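Local coordinates for putative uncharacterized protein (Wolbachia pipientis, PDB 3F4S) that probably acts as a DsbA-like thiol-disulfide oxidoreductase of the thioredoxin fold, with a CxxC motif at a helix start, introducing disulfides into other proteins, at residues Ala91-His96 and Lys150-Lys155; Met43-Ser48 and Asn60-Ile65. The protein carries 1 engineered substitution. All blocks are in the same frame, centred on the assembly; numbering follows the deposited sequence.

Interaction 1: Ala91-His96 and Lys150-Lys155; sequences AAMLSH and KKIMDK
In the helical part that DsbA proteins insert into the thioredoxin fold, Met-93 and His-96 pack against Ile-152 and Met-153 in the opening turns of helix 150-167. The backbones come near each other at the two methionines, whose CA atoms lie 6.1 Å apart, and no hydrogen bond crosses the interface. Ile-152 provides a CH-pi contact: its CG2 methyl sits 3.6 Å from the centroid of the His-96 imidazole, only 14° off the ring normal. The other branch of Ile-152 lies above the same face, displaced outward, with CD1 3.6 Å from His-96 ND1. In the plane of the imidazole, at its CD2 edge, lies Ala-92 O, which also accepts a hydrogen bond from Ser-95 OG at 2.6 Å; Ser-95 OG is further hydrogen-bonded to His-81 NE2.

The two methionines run alongside each other and point the same way. Met-93 bends at its sulfur (chi3 62°), which sets Met-93 SD 3.7 Å from Met-153 CB. The methyl follows, with Met-93 CE 3.9 Å from Met-153 CB. The far end of Met-153 leads away from this pairing. Ile-152 CG2 also touches Met-93 CA at 4.0 Å, so the same methyl meets both the imidazole face and the Met-93 backbone, in directions roughly at right angles. One turn on, Ile-156 continues the packing against Ala-92, Met-93 and His-96, while the adjoining Cys-97–Cys-146 disulfide covalently ties this region of the DsbA helical insertion together.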
ATOM      1  N   ALA A  91       1.957  -8.218 -10.621  1.00 15.00           N
ATOM      2  CA  ALA A  91       1.973  -6.757 -10.540  1.00 16.31           C
ATOM      3  C   ALA A  91       2.798  -6.317  -9.322  1.00 15.62           C
ATOM      4  O   ALA A  91       3.626  -5.399  -9.419  1.00 16.37           O
ATOM      5  CB  ALA A  91       0.555  -6.202 -10.456  1.00 16.14           C
ATOM      6  N   ALA A  92       2.582  -6.978  -8.186  1.00 15.11           N
ATOM      7  CA  ALA A  92       3.335  -6.652  -6.978  1.00 16.47           C
ATOM      8  C   ALA A  92       4.835  -6.863  -7.198  1.00 18.63           C
ATOM      9  O   ALA A  92       5.657  -6.063  -6.752  1.00 18.49           O
ATOM     10  CB  ALA A  92       2.840  -7.487  -5.795  1.00 15.40           C
ATOM     11  N   MET A  93       5.194  -7.947  -7.877  1.00 17.97           N
ATOM     12  CA  MET A  93       6.597  -8.191  -8.209  1.00 17.02           C
ATOM     13  C   MET A  93       7.146  -7.073  -9.095  1.00 18.76           C
ATOM     14  O   MET A  93       8.253  -6.576  -8.871  1.00 18.35           O
ATOM     15  CB  MET A  93       6.745  -9.553  -8.900  1.00 16.60           C
ATOM     16  CG  MET A  93       6.461 -10.743  -7.961  1.00 17.46           C
ATOM     17  SD  MET A  93       6.308 -12.312  -8.826  1.00 19.77           S
ATOM     18  CE  MET A  93       7.942 -12.469  -9.557  1.00 20.70           C
ATOM     19  N   LEU A  94       6.370  -6.679 -10.100  1.00 18.66           N
ATOM     20  CA  LEU A  94       6.814  -5.642 -11.026  1.00 17.89           C
ATOM     21  C   LEU A  94       7.054  -4.305 -10.320  1.00 17.99           C
ATOM     22  O   LEU A  94       7.926  -3.539 -10.724  1.00 17.87           O
ATOM     23  CB  LEU A  94       5.827  -5.479 -12.183  1.00 17.69           C
ATOM     24  CG  LEU A  94       6.231  -4.537 -13.318  1.00 16.83           C
ATOM     25  CD1 LEU A  94       7.626  -4.881 -13.849  1.00 20.33           C
ATOM     26  CD2 LEU A  94       5.192  -4.568 -14.428  1.00 17.80           C
ATOM     27  N   SER A  95       6.294  -4.031  -9.262  1.00 17.60           N
ATOM     28  CA  SER A  95       6.446  -2.768  -8.538  1.00 18.20           C
ATOM     29  C   SER A  95       7.868  -2.588  -8.014  1.00 19.83           C
ATOM     30  O   SER A  95       8.317  -1.466  -7.792  1.00 19.16           O
ATOM     31  CB  SER A  95       5.434  -2.655  -7.392  1.00 16.81           C
ATOM     32  OG  SER A  95       5.820  -3.464  -6.293  1.00 17.92           O
ATOM     33  N   HIS A  96       8.584  -3.694  -7.833  1.00 20.02           N
ATOM     34  CA  HIS A  96       9.954  -3.619  -7.338  1.00 22.59           C
ATOM     35  C   HIS A  96      10.953  -3.138  -8.384  1.00 23.34           C
ATOM     36  O   HIS A  96      12.120  -2.898  -8.067  1.00 26.32           O
ATOM     37  CB  HIS A  96      10.367  -4.970  -6.760  1.00 24.51           C
ATOM     38  CG  HIS A  96       9.724  -5.268  -5.444  1.00 32.52           C
ATOM     39  ND1 HIS A  96      10.430  -5.297  -4.260  1.00 38.87           N
ATOM     40  CD2 HIS A  96       8.432  -5.514  -5.120  1.00 32.85           C
ATOM     41  CE1 HIS A  96       9.603  -5.567  -3.266  1.00 39.58           C
ATOM     42  NE2 HIS A  96       8.385  -5.697  -3.760  1.00 37.73           N
ATOM     43  N   LYS A 150      12.180 -14.587  -8.400  1.00 24.63           N
ATOM     44  CA  LYS A 150      11.717 -15.501  -7.360  1.00 26.19           C
ATOM     45  C   LYS A 150      11.958 -14.940  -5.958  1.00 25.43           C
ATOM     46  O   LYS A 150      11.156 -15.158  -5.055  1.00 24.62           O
ATOM     47  CB  LYS A 150      12.397 -16.871  -7.503  1.00 28.81           C
ATOM     48  N   LYS A 151      13.064 -14.226  -5.776  1.00 25.86           N
ATOM     49  CA  LYS A 151      13.380 -13.655  -4.467  1.00 26.17           C
ATOM     50  C   LYS A 151      12.345 -12.609  -4.045  1.00 23.81           C
ATOM     51  O   LYS A 151      11.950 -12.538  -2.883  1.00 24.70           O
ATOM     52  CB  LYS A 151      14.791 -13.054  -4.452  1.00 28.90           C
ATOM     53  CG  LYS A 151      15.910 -14.083  -4.511  1.00 33.89           C
ATOM     54  N   ILE A 152      11.918 -11.787  -4.992  1.00 23.91           N
ATOM     55  CA  ILE A 152      10.884 -10.798  -4.711  1.00 22.30           C
ATOM     56  C   ILE A 152       9.528 -11.466  -4.489  1.00 21.14           C
ATOM     57  O   ILE A 152       8.781 -11.092  -3.581  1.00 20.08           O
ATOM     58  CB  ILE A 152      10.808  -9.743  -5.830  1.00 23.54           C
ATOM     59  CG1 ILE A 152      12.104  -8.930  -5.858  1.00 28.05           C
ATOM     60  CG2 ILE A 152       9.621  -8.827  -5.628  1.00 24.13           C
ATOM     61  CD1 ILE A 152      12.438  -8.303  -4.517  1.00 30.91           C
ATOM     62  N   MET A 153       9.207 -12.464  -5.308  1.00 19.44           N
ATOM     63  CA  MET A 153       7.969 -13.202  -5.102  1.00 18.72           C
ATOM     64  C   MET A 153       7.901 -13.765  -3.681  1.00 19.12           C
ATOM     65  O   MET A 153       6.882 -13.626  -2.992  1.00 19.38           O
ATOM     66  CB  MET A 153       7.814 -14.332  -6.126  1.00 20.25           C
ATOM     67  CG  MET A 153       6.527 -15.112  -5.935  1.00 21.67           C
ATOM     68  SD  MET A 153       6.355 -16.543  -7.014  1.00 23.79           S
ATOM     69  CE  MET A 153       7.830 -17.479  -6.640  1.00 27.17           C
ATOM     70  N   ASP A 154       8.985 -14.408  -3.256  1.00 19.16           N
ATOM     71  CA  ASP A 154       9.074 -15.004  -1.925  1.00 20.76           C
ATOM     72  C   ASP A 154       8.845 -13.960  -0.841  1.00 19.89           C
ATOM     73  O   ASP A 154       8.123 -14.201   0.124  1.00 21.36           O
ATOM     74  CB  ASP A 154      10.453 -15.629  -1.707  1.00 22.09           C
ATOM     75  CG  ASP A 154      10.648 -16.922  -2.475  1.00 24.11           C
ATOM     76  OD1 ASP A 154       9.659 -17.474  -3.008  1.00 24.88           O
ATOM     77  OD2 ASP A 154      11.806 -17.382  -2.549  1.00 27.15           O
ATOM     78  N   LYS A 155       9.474 -12.801  -0.993  1.00 21.21           N
ATOM     79  CA  LYS A 155       9.334 -11.742  -0.005  1.00 21.11           C
ATOM     80  C   LYS A 155       7.880 -11.283   0.067  1.00 21.54           C
ATOM     81  O   LYS A 155       7.325 -11.117   1.152  1.00 21.18           O
ATOM     82  CB  LYS A 155      10.260 -10.565  -0.335  1.00 24.77           C
ATOM     83  CG  LYS A 155      10.058  -9.343   0.539  1.00 29.48           C
TER

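Interaction 2: Met43-Ser48 and Asn60-Ile65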
ATOM      1  N   MET A  43       0.146   5.684   8.514  1.00 22.62           N
ATOM      2  CA  MET A  43      -0.866   4.823   7.911  1.00 22.67           C
ATOM      3  C   MET A  43      -0.188   3.668   7.192  1.00 22.51           C
ATOM      4  O   MET A  43       0.671   3.881   6.336  1.00 23.39           O
ATOM      5  CB  MET A  43      -1.750   5.585   6.919  1.00 23.39           C
ATOM      6  CG  MET A  43      -2.591   4.664   6.024  1.00 22.49           C
ATOM      7  SD  MET A  43      -3.590   5.542   4.809  1.00 24.65           S
ATOM      8  CE  MET A  43      -4.818   6.298   5.867  1.00 27.44           C
ATOM      9  N   ILE A  44      -0.573   2.447   7.550  1.00 21.61           N
ATOM     10  CA  ILE A  44      -0.141   1.256   6.832  1.00 19.96           C
ATOM     11  C   ILE A  44      -1.363   0.686   6.142  1.00 19.97           C
ATOM     12  O   ILE A  44      -2.385   0.466   6.778  1.00 22.30           O
ATOM     13  CB  ILE A  44       0.445   0.198   7.791  1.00 20.95           C
ATOM     14  CG1 ILE A  44       1.711   0.737   8.465  1.00 23.35           C
ATOM     15  CG2 ILE A  44       0.737  -1.117   7.047  1.00 23.33           C
ATOM     16  CD1 ILE A  44       2.201  -0.108   9.637  1.00 24.27           C
ATOM     17  N   GLU A  45      -1.267   0.481   4.835  1.00 19.13           N
ATOM     18  CA  GLU A  45      -2.359  -0.092   4.069  1.00 18.54           C
ATOM     19  C   GLU A  45      -1.933  -1.431   3.482  1.00 17.75           C
ATOM     20  O   GLU A  45      -0.866  -1.531   2.872  1.00 19.71           O
ATOM     21  CB  GLU A  45      -2.770   0.846   2.926  1.00 18.59           C
ATOM     22  CG  GLU A  45      -3.794   0.214   1.996  1.00 17.89           C
ATOM     23  CD  GLU A  45      -4.158   1.087   0.790  1.00 18.19           C
ATOM     24  OE1 GLU A  45      -3.701   2.251   0.708  1.00 21.23           O
ATOM     25  OE2 GLU A  45      -4.912   0.602  -0.081  1.00 19.60           O
ATOM     26  N   TYR A  46      -2.766  -2.454   3.662  1.00 17.55           N
ATOM     27  CA  TYR A  46      -2.630  -3.701   2.917  1.00 19.13           C
ATOM     28  C   TYR A  46      -3.740  -3.776   1.878  1.00 18.15           C
ATOM     29  O   TYR A  46      -4.919  -3.628   2.208  1.00 18.83           O
ATOM     30  CB  TYR A  46      -2.751  -4.909   3.842  1.00 20.65           C
ATOM     31  CG  TYR A  46      -1.558  -5.167   4.731  1.00 20.21           C
ATOM     32  CD1 TYR A  46      -0.524  -6.004   4.316  1.00 18.86           C
ATOM     33  CD2 TYR A  46      -1.472  -4.586   5.990  1.00 21.76           C
ATOM     34  CE1 TYR A  46       0.570  -6.258   5.140  1.00 19.16           C
ATOM     35  CE2 TYR A  46      -0.384  -4.828   6.820  1.00 21.62           C
ATOM     36  CZ  TYR A  46       0.632  -5.662   6.388  1.00 21.31           C
ATOM     37  OH  TYR A  46       1.698  -5.907   7.214  1.00 23.75           O
ATOM     38  N   ALA A  47      -3.379  -4.025   0.625  1.00 16.59           N
ATOM     39  CA  ALA A  47      -4.391  -4.152  -0.419  1.00 17.38           C
ATOM     40  C   ALA A  47      -3.888  -4.993  -1.579  1.00 18.01           C
ATOM     41  O   ALA A  47      -2.688  -5.093  -1.805  1.00 17.73           O
ATOM     42  CB  ALA A  47      -4.823  -2.773  -0.918  1.00 17.71           C
ATOM     43  N   SER A  48      -4.826  -5.599  -2.299  1.00 15.92           N
ATOM     44  CA  SER A  48      -4.542  -6.294  -3.541  1.00 16.25           C
ATOM     45  C   SER A  48      -4.721  -5.311  -4.688  1.00 16.44           C
ATOM     46  O   SER A  48      -5.710  -4.563  -4.728  1.00 16.96           O
ATOM     47  CB  SER A  48      -5.524  -7.454  -3.718  1.00 16.81           C
ATOM     48  OG  SER A  48      -5.626  -7.821  -5.080  1.00 16.55           O
ATOM     49  N   ASN A  60     -10.734   7.496  -6.074  1.00 22.55           N
ATOM     50  CA  ASN A  60     -11.643   8.552  -5.632  1.00 24.25           C
ATOM     51  C   ASN A  60     -11.448   9.135  -4.244  1.00 23.30           C
ATOM     52  O   ASN A  60     -11.979  10.205  -3.944  1.00 25.00           O
ATOM     53  CB  ASN A  60     -13.076   8.075  -5.786  1.00 26.30           C
ATOM     54  CG  ASN A  60     -13.413   7.761  -7.228  1.00 29.31           C
ATOM     55  OD1 ASN A  60     -13.012   8.488  -8.141  1.00 33.36           O
ATOM     56  ND2 ASN A  60     -14.128   6.675  -7.445  1.00 29.23           N
ATOM     57  N   VAL A  61     -10.700   8.439  -3.400  1.00 20.56           N
ATOM     58  CA  VAL A  61     -10.511   8.896  -2.035  1.00 18.86           C
ATOM     59  C   VAL A  61      -9.050   9.169  -1.726  1.00 20.25           C
ATOM     60  O   VAL A  61      -8.711  10.210  -1.167  1.00 21.41           O
ATOM     61  CB  VAL A  61     -11.058   7.882  -1.008  1.00 19.34           C
ATOM     62  CG1 VAL A  61     -10.913   8.441   0.402  1.00 20.61           C
ATOM     63  CG2 VAL A  61     -12.519   7.556  -1.305  1.00 21.76           C
ATOM     64  N   PHE A  62      -8.180   8.233  -2.087  1.00 18.88           N
ATOM     65  CA  PHE A  62      -6.775   8.389  -1.735  1.00 19.51           C
ATOM     66  C   PHE A  62      -6.085   9.671  -2.216  1.00 20.10           C
ATOM     67  O   PHE A  62      -5.279  10.236  -1.477  1.00 21.54           O
ATOM     68  CB  PHE A  62      -5.939   7.162  -2.108  1.00 20.28           C
ATOM     69  CG  PHE A  62      -4.631   7.118  -1.382  1.00 21.69           C
ATOM     70  CD1 PHE A  62      -4.575   6.664  -0.073  1.00 24.27           C
ATOM     71  CD2 PHE A  62      -3.471   7.573  -1.982  1.00 22.73           C
ATOM     72  CE1 PHE A  62      -3.386   6.641   0.623  1.00 23.69           C
ATOM     73  CE2 PHE A  62      -2.265   7.566  -1.289  1.00 23.60           C
ATOM     74  CZ  PHE A  62      -2.221   7.089   0.015  1.00 23.72           C
ATOM     75  N   PRO A  63      -6.377  10.129  -3.447  1.00 20.70           N
ATOM     76  CA  PRO A  63      -5.691  11.349  -3.890  1.00 22.85           C
ATOM     77  C   PRO A  63      -5.893  12.514  -2.915  1.00 23.73           C
ATOM     78  O   PRO A  63      -4.957  13.286  -2.682  1.00 25.21           O
ATOM     79  CB  PRO A  63      -6.336  11.640  -5.248  1.00 22.64           C
ATOM     80  CG  PRO A  63      -6.773  10.273  -5.744  1.00 21.98           C
ATOM     81  CD  PRO A  63      -7.208   9.534  -4.512  1.00 19.14           C
ATOM     82  N   LYS A  64      -7.089  12.628  -2.340  1.00 23.64           N
ATOM     83  CA  LYS A  64      -7.378  13.709  -1.396  1.00 27.71           C
ATOM     84  C   LYS A  64      -6.676  13.478  -0.061  1.00 27.17           C
ATOM     85  O   LYS A  64      -6.241  14.425   0.594  1.00 28.27           O
ATOM     86  CB  LYS A  64      -8.888  13.866  -1.183  1.00 29.54           C
ATOM     87  CG  LYS A  64      -9.619  14.582  -2.318  1.00 32.76           C
ATOM     88  N   ILE A  65      -6.573  12.215   0.348  1.00 23.89           N
ATOM     89  CA  ILE A  65      -5.813  11.876   1.542  1.00 23.83           C
ATOM     90  C   ILE A  65      -4.343  12.267   1.354  1.00 25.36           C
ATOM     91  O   ILE A  65      -3.721  12.857   2.243  1.00 24.96           O
ATOM     92  CB  ILE A  65      -5.929  10.369   1.889  1.00 23.67           C
ATOM     93  CG1 ILE A  65      -7.353  10.031   2.344  1.00 23.46           C
ATOM     94  CG2 ILE A  65      -4.915   9.985   2.957  1.00 25.64           C
ATOM     95  CD1 ILE A  65      -7.572   8.565   2.629  1.00 24.45           C
TER
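Met-43 and Glu-45 of strand 41-47 face Phe-62 at the start of helix 62-70, in the strand-and-helix layering of the thioredoxin fold. Alternation along the strand sends these two side chains toward the helix, while Ile-44 and Tyr-46 serve the other face of the sheet. The backbones stand well apart, with the CA atoms of Glu-45 and Phe-62 separated by 11.2 Å, and long side chains bridge the interval.

The closer-packed part is at Met-43. Its chain is extended as far as the sulfur, with CG anti to the backbone N (chi1 166°), and then bends at chi3; it delivers SD to the edge of the Phe-62 ring, near the ring plane, at 4.3 Å from Phe-62 CE1. Tyr-77 and Phe-202 also pack on Met-43, joining strand 75-81 and helix 199-216 to this core.

Glu-45 makes a looser approach. OE1 stops 4.4 Å from Phe-62 CE1 and makes no hydrogen bond across the contact; instead Tyr-77 OH binds Glu-45 OE1 and His-58 NE2 binds Glu-45 OE2, so both carboxylate oxygens of this buried acid have partners. The rings of Tyr-77 and His-58 also meet Phe-62, so the two residues that hold the carboxylate also pack on the phenyl ring. Glu-45 lies near the Cys-51–Cys-54 disulfide without touching it, consistent with the buried acid found close to the CxxC in thioredoxin-like proteins.

Beyond Glu-45 the segments diverge: Ala-47 has no contact with the helix segment, and Asn-60 turns to solvent. At the opposite end apolar groups come near without touching, Met-43 CE lying 4.7 Å from Ile-65 CG2.

How the interactions relate
Interaction 2 comes first along the chain, and both of its segments precede those of interaction 1. Their centres are 20 Å apart, with nearest atoms about 7 Å from each other and no touch between them. Interaction 2 lies in the thioredoxin core, between the middle strand 41-47 of the five-stranded sheet and helix 62-70, which follows the CxxC helix 52-60. Strand 75-81 then leads out to helix 86-94, whose end interaction 1 packs against the start of helix 150-167. That second helix leads back to strand 174-179, which pairs with strand 41-47. One contact thus packs the redox core, the other the inserted helices.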